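PDB 4PW1: DUF6836 domain-containing protein from Clostridium leptum, which is of unknown function but folds as a nine-stranded antiparallel beta sheet surrounded by alpha helices. Local coordinates for residues B[224-229]-B[234-239]; B[179-184]-B[195-200]. All blocks are in the same frame, centred on the assembly; numbering follows the deposited sequence.

Contact 1 (B[224-229]-B[234-239]); sequences AMYSND and MVLIYS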
loop_
_atom_site.group_PDB
_atom_site.type_symbol
_atom_site.label_atom_id
_atom_site.label_comp_id
_atom_site.label_asym_id
_atom_site.label_seq_id
_atom_site.Cartn_x
_atom_site.Cartn_y
_atom_site.Cartn_z
ATOM N N ALA B 224 -11.694 5.204 2.898
ATOM C CA ALA B 224 -12.288 6.341 2.224
ATOM C C ALA B 224 -11.222 7.400 2.081
ATOM O O ALA B 224 -10.663 7.859 3.073
ATOM C CB ALA B 224 -13.425 6.875 3.053
HETATM N N MSE B 225 -10.948 7.802 0.858
HETATM C CA MSE B 225 -9.749 8.561 0.568
HETATM C C MSE B 225 -10.117 9.916 0.061
HETATM O O MSE B 225 -11.023 10.093 -0.788
HETATM C CB MSE B 225 -8.898 7.812 -0.477
HETATM C CG MSE B 225 -8.418 6.481 0.111
HETATM SE SE MSE B 225 -8.065 5.220 -1.401
HETATM C CE MSE B 225 -7.455 6.453 -2.744
ATOM N N TYR B 226 -9.396 10.893 0.557
ATOM C CA TYR B 226 -9.643 12.270 0.167
ATOM C C TYR B 226 -8.322 12.960 0.024
ATOM O O TYR B 226 -7.424 12.707 0.807
ATOM C CB TYR B 226 -10.427 12.998 1.262
ATOM C CG TYR B 226 -11.740 12.368 1.535
ATOM C CD1 TYR B 226 -11.854 11.341 2.455
ATOM C CD2 TYR B 226 -12.874 12.794 0.881
ATOM C CE1 TYR B 226 -13.065 10.740 2.690
ATOM C CE2 TYR B 226 -14.089 12.191 1.106
ATOM C CZ TYR B 226 -14.172 11.146 2.010
ATOM O OH TYR B 226 -15.374 10.521 2.277
ATOM N N SER B 227 -8.199 13.862 -0.934
ATOM C CA SER B 227 -6.933 14.598 -1.078
ATOM C C SER B 227 -7.134 15.931 -1.760
ATOM O O SER B 227 -8.145 16.149 -2.396
ATOM C CB SER B 227 -5.908 13.745 -1.836
ATOM O OG SER B 227 -6.418 13.362 -3.071
ATOM N N ASN B 228 -6.178 16.838 -1.628
ATOM C CA ASN B 228 -6.275 18.109 -2.351
ATOM C C ASN B 228 -5.077 18.276 -3.259
ATOM O O ASN B 228 -4.136 17.487 -3.205
ATOM C CB ASN B 228 -6.447 19.290 -1.380
ATOM C CG ASN B 228 -5.199 19.582 -0.565
ATOM O OD1 ASN B 228 -4.076 19.194 -0.916
ATOM N ND2 ASN B 228 -5.397 20.244 0.556
ATOM N N ASP B 229 -5.112 19.313 -4.089
ATOM C CA ASP B 229 -4.053 19.567 -5.082
ATOM C C ASP B 229 -2.679 19.786 -4.462
ATOM O O ASP B 229 -1.667 19.461 -5.066
ATOM C CB ASP B 229 -4.399 20.803 -5.924
ATOM C CG ASP B 229 -5.696 20.645 -6.694
ATOM O OD1 ASP B 229 -6.001 19.514 -7.122
ATOM O OD2 ASP B 229 -6.405 21.657 -6.874
HETATM N N MSE B 234 -5.876 12.279 3.158
HETATM C CA MSE B 234 -6.345 11.553 4.304
HETATM C C MSE B 234 -7.049 10.308 3.903
HETATM O O MSE B 234 -7.564 10.196 2.788
HETATM C CB MSE B 234 -7.199 12.521 5.112
HETATM C CG MSE B 234 -8.176 11.788 5.987
HETATM SE SE MSE B 234 -9.181 13.083 7.104
HETATM C CE MSE B 234 -10.191 13.525 5.655
ATOM N N VAL B 235 -7.043 9.340 4.815
ATOM C CA VAL B 235 -7.847 8.154 4.706
ATOM C C VAL B 235 -8.647 7.997 5.970
ATOM O O VAL B 235 -8.120 8.140 7.073
ATOM C CB VAL B 235 -6.961 6.912 4.509
ATOM C CG1 VAL B 235 -7.811 5.676 4.452
ATOM C CG2 VAL B 235 -6.139 7.052 3.269
ATOM N N LEU B 236 -9.951 7.822 5.801
ATOM C CA LEU B 236 -10.829 7.438 6.889
ATOM C C LEU B 236 -11.067 5.941 6.786
ATOM O O LEU B 236 -11.399 5.455 5.736
ATOM C CB LEU B 236 -12.146 8.196 6.792
ATOM C CG LEU B 236 -12.040 9.681 7.077
ATOM C CD1 LEU B 236 -13.364 10.381 6.777
ATOM C CD2 LEU B 236 -11.669 9.896 8.539
ATOM N N ILE B 237 -10.887 5.222 7.891
ATOM C CA ILE B 237 -10.977 3.778 7.920
ATOM C C ILE B 237 -12.329 3.359 8.446
ATOM O O ILE B 237 -12.632 3.555 9.642
ATOM C CB ILE B 237 -9.885 3.174 8.842
ATOM C CG1 ILE B 237 -8.512 3.649 8.384
ATOM C CG2 ILE B 237 -9.977 1.658 8.887
ATOM C CD1 ILE B 237 -7.424 3.291 9.368
ATOM N N TYR B 238 -13.152 2.838 7.543
ATOM C CA TYR B 238 -14.531 2.487 7.844
ATOM C C TYR B 238 -14.685 0.994 8.052
ATOM O O TYR B 238 -14.225 0.201 7.213
ATOM C CB TYR B 238 -15.432 2.951 6.717
ATOM C CG TYR B 238 -16.918 2.795 6.964
ATOM C CD1 TYR B 238 -17.611 3.712 7.765
ATOM C CD2 TYR B 238 -17.654 1.793 6.336
ATOM C CE1 TYR B 238 -18.969 3.618 7.942
ATOM C CE2 TYR B 238 -19.027 1.693 6.521
ATOM C CZ TYR B 238 -19.673 2.607 7.332
ATOM O OH TYR B 238 -21.032 2.541 7.511
ATOM N N SER B 239 -15.335 0.631 9.157
ATOM C CA SER B 239 -15.738 -0.738 9.407
ATOM C C SER B 239 -17.175 -0.987 8.887
ATOM O O SER B 239 -18.130 -0.357 9.362
ATOM C CB SER B 239 -15.700 -1.047 10.882
ATOM O OG SER B 239 -16.400 -2.240 11.124
#
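A224 and Y226 each trade a reciprocal pair of backbone hydrogen bonds with L236 and M234, so strands 221-227 and 233-239 run antiparallel as the two arms of a beta hairpin; the axes of 224-227 and 234-239 come within 4.7 Å. The shorter bonds are L236 N to A224 O and M234 N to Y226 O, both 2.8 Å. Between these two pairs sits the non-hydrogen-bonded pair M225 and V235, where V235 CA also lies 3.3 Å from A224 O in a CA-H...O contact.

On one face A224, Y226, M234 and L236 gather. Both M234 and L236 meet the Y226 ring: with CG anti to its own carbonyl carbon (chi1 -60°), it lies beside the opposing strand, where M234 CE comes within 4.2 Å of CD1 and L236 CD1 within 4.1 Å of CE1, both at an oblique angle to the ring. F213 meets the same ring with its plane nearly parallel, and helices 173-190 and 198-210 close over this face through F174, I204 and V208.

On the other face M225 and V235 lie side by side, CG to CG2 at 3.9 Å, before the M225 chain bends away; E24 of the second subunit packs on both. The ladder thus pairs the backbones of A224, Y226, M234 and L236, while M225 and V235 bond outward to T214 and S249, continuing the sheet on each side; a largely apolar face lies under helices of the same chain, and the other meets the partner subunit.

Contact 2 (B[179-184]-B[195-200]); sequences MRCQML and DYIGDN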
loop_
_atom_site.group_PDB
_atom_site.type_symbol
_atom_site.label_atom_id
_atom_site.label_comp_id
_atom_site.label_asym_id
_atom_site.label_seq_id
_atom_site.Cartn_x
_atom_site.Cartn_y
_atom_site.Cartn_z
HETATM N N MSE B 179 -17.792 14.585 15.356
HETATM C CA MSE B 179 -18.240 14.936 16.721
HETATM C C MSE B 179 -17.293 14.319 17.724
HETATM O O MSE B 179 -16.925 14.958 18.699
HETATM C CB MSE B 179 -19.632 14.391 17.023
HETATM C CG MSE B 179 -20.738 15.267 16.432
HETATM SE SE MSE B 179 -22.486 14.315 16.458
HETATM C CE MSE B 179 -22.217 13.484 18.248
ATOM N N ARG B 180 -16.874 13.071 17.493
ATOM C CA ARG B 180 -15.874 12.459 18.392
ATOM C C ARG B 180 -14.548 13.219 18.384
ATOM O O ARG B 180 -13.958 13.496 19.457
ATOM C CB ARG B 180 -15.647 10.981 18.077
ATOM C CG ARG B 180 -16.828 10.108 18.457
ATOM C CD ARG B 180 -16.604 8.697 17.945
ATOM N NE ARG B 180 -17.670 7.777 18.327
ATOM C CZ ARG B 180 -17.777 7.171 19.503
ATOM N NH1 ARG B 180 -16.899 7.373 20.479
ATOM N NH2 ARG B 180 -18.804 6.362 19.716
ATOM N N CYS B 181 -14.081 13.598 17.196
ATOM C CA CYS B 181 -12.844 14.400 17.093
ATOM C C CYS B 181 -12.915 15.723 17.878
ATOM O O CYS B 181 -11.989 16.063 18.629
ATOM C CB CYS B 181 -12.477 14.669 15.629
ATOM S SG CYS B 181 -11.926 13.183 14.706
ATOM N N GLN B 182 -14.019 16.439 17.697
ATOM C CA GLN B 182 -14.295 17.692 18.407
ATOM C C GLN B 182 -14.362 17.462 19.925
ATOM O O GLN B 182 -13.826 18.252 20.709
ATOM C CB GLN B 182 -15.630 18.273 17.898
ATOM C CG GLN B 182 -16.002 19.636 18.516
ATOM C CD GLN B 182 -14.998 20.688 18.129
ATOM O OE1 GLN B 182 -14.795 20.937 16.936
ATOM N NE2 GLN B 182 -14.256 21.203 19.111
HETATM N N MSE B 183 -15.025 16.383 20.353
HETATM C CA MSE B 183 -15.119 16.086 21.787
HETATM C C MSE B 183 -13.745 15.838 22.345
HETATM O O MSE B 183 -13.450 16.247 23.456
HETATM C CB MSE B 183 -15.949 14.848 22.142
HETATM C CG MSE B 183 -17.428 15.116 22.007
HETATM SE SE MSE B 183 -18.446 13.438 22.218
HETATM C CE MSE B 183 -17.402 12.782 23.777
ATOM N N LEU B 184 -12.894 15.112 21.617
ATOM C CA LEU B 184 -11.525 14.879 22.109
ATOM C C LEU B 184 -10.758 16.180 22.319
ATOM O O LEU B 184 -10.105 16.377 23.365
ATOM C CB LEU B 184 -10.764 13.963 21.161
ATOM C CG LEU B 184 -9.290 13.718 21.486
ATOM C CD1 LEU B 184 -9.114 13.112 22.868
ATOM C CD2 LEU B 184 -8.681 12.838 20.434
ATOM N N ASP B 195 -3.501 19.523 23.411
ATOM C CA ASP B 195 -4.548 19.116 22.510
ATOM C C ASP B 195 -3.874 18.817 21.172
ATOM O O ASP B 195 -3.595 19.720 20.391
ATOM C CB ASP B 195 -5.613 20.190 22.335
ATOM C CG ASP B 195 -6.587 19.868 21.212
ATOM O OD1 ASP B 195 -6.546 18.706 20.693
ATOM O OD2 ASP B 195 -7.390 20.758 20.826
ATOM N N TYR B 196 -3.588 17.550 20.920
ATOM C CA TYR B 196 -2.892 17.181 19.666
ATOM C C TYR B 196 -3.823 16.931 18.483
ATOM O O TYR B 196 -3.341 16.558 17.401
ATOM C CB TYR B 196 -2.043 15.915 19.878
ATOM C CG TYR B 196 -0.898 16.169 20.818
ATOM C CD1 TYR B 196 0.174 17.003 20.459
ATOM C CD2 TYR B 196 -0.914 15.648 22.089
ATOM C CE1 TYR B 196 1.211 17.261 21.358
ATOM C CE2 TYR B 196 0.103 15.891 22.985
ATOM C CZ TYR B 196 1.151 16.706 22.627
ATOM O OH TYR B 196 2.118 16.906 23.560
ATOM N N ILE B 197 -5.132 17.143 18.629
ATOM C CA ILE B 197 -6.047 17.001 17.488
ATOM C C ILE B 197 -6.695 18.317 16.984
ATOM O O ILE B 197 -7.057 18.431 15.808
ATOM C CB ILE B 197 -7.136 15.918 17.747
ATOM C CG1 ILE B 197 -7.743 15.529 16.382
ATOM C CG2 ILE B 197 -8.207 16.374 18.761
ATOM C CD1 ILE B 197 -8.509 14.232 16.364
ATOM N N GLY B 198 -6.832 19.308 17.869
ATOM C CA GLY B 198 -7.594 20.568 17.563
ATOM C C GLY B 198 -7.108 21.311 16.353
ATOM O O GLY B 198 -7.908 21.767 15.512
ATOM N N ASP B 199 -5.789 21.353 16.202
ATOM C CA ASP B 199 -5.181 22.014 15.044
ATOM C C ASP B 199 -5.463 21.306 13.733
ATOM O O ASP B 199 -5.304 21.922 12.659
ATOM C CB ASP B 199 -3.656 22.172 15.217
ATOM C CG ASP B 199 -3.274 23.225 16.244
ATOM O OD1 ASP B 199 -4.155 23.884 16.751
ATOM O OD2 ASP B 199 -2.078 23.383 16.559
ATOM N N ASN B 200 -5.840 20.015 13.786
ATOM C CA ASN B 200 -6.125 19.238 12.574
ATOM C C ASN B 200 -7.600 19.152 12.148
ATOM O O ASN B 200 -7.910 18.653 11.048
ATOM C CB ASN B 200 -5.525 17.825 12.732
ATOM C CG ASN B 200 -4.017 17.828 12.667
ATOM O OD1 ASN B 200 -3.405 18.788 12.164
ATOM N ND2 ASN B 200 -3.398 16.744 13.180
#
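I197 reaches helix 173-190 with two different branches. Its CD1 methyl ends 3.9 Å from C181 SG, while CG2 lies 3.9 Å from L184 CD2 and 3.8 Å from C181 O, so the isoleucine spans one turn of the helix. With CG1 anti to the backbone N (chi1 -162°), the longer branch extends to the cysteine and CG2 is left between the backbone N and the carbonyl carbon, facing the leucine. The L184 and I197 side chains cross at about a right angle.

Behind this first shell, D195 fixes the backbone that carries I197. Its OD1 accepts from I197 N and from G198 N, each at 2.9 Å, and both donors come from the same face of the carboxylate plane, about 40° out of it. This is a capping bond pair at the turn leading into helix 198-210. The other oxygen, OD2, turns to helix 173-190, forming a salt bridge with R189 and a hydrogen bond with S185.

Farther out, F49, N52 and S53 of helix 44-58 pack on L184, and L201 touches C181. I197 meets C181 and L184 by apolar packing; the directional hold comes from one aspartate, whose negative charge would be favoured by the arginine and by the N-H groups at the helix start.

Both contacts are buried, yet they hold different layers of the fold. Contact 1 ties neighbouring strands within the sheet, whereas contact 2 packs helix 173-190 against the turn that opens helix 198-210. Their centres are about 17 Å apart and they do not touch, but the two helices bridge them: F174 and F177 of the first and V208 of the second rest on L236 of the hairpin. Chemistry follows place. The strands are joined directly by a backbone ladder; at 179-184 and 195-200 the join is apolar, with D195 both capping the turn and reaching S185 and R189 of helix 173-190. Only contact 1 also meets the second subunit; contact 2 stays within its own chain.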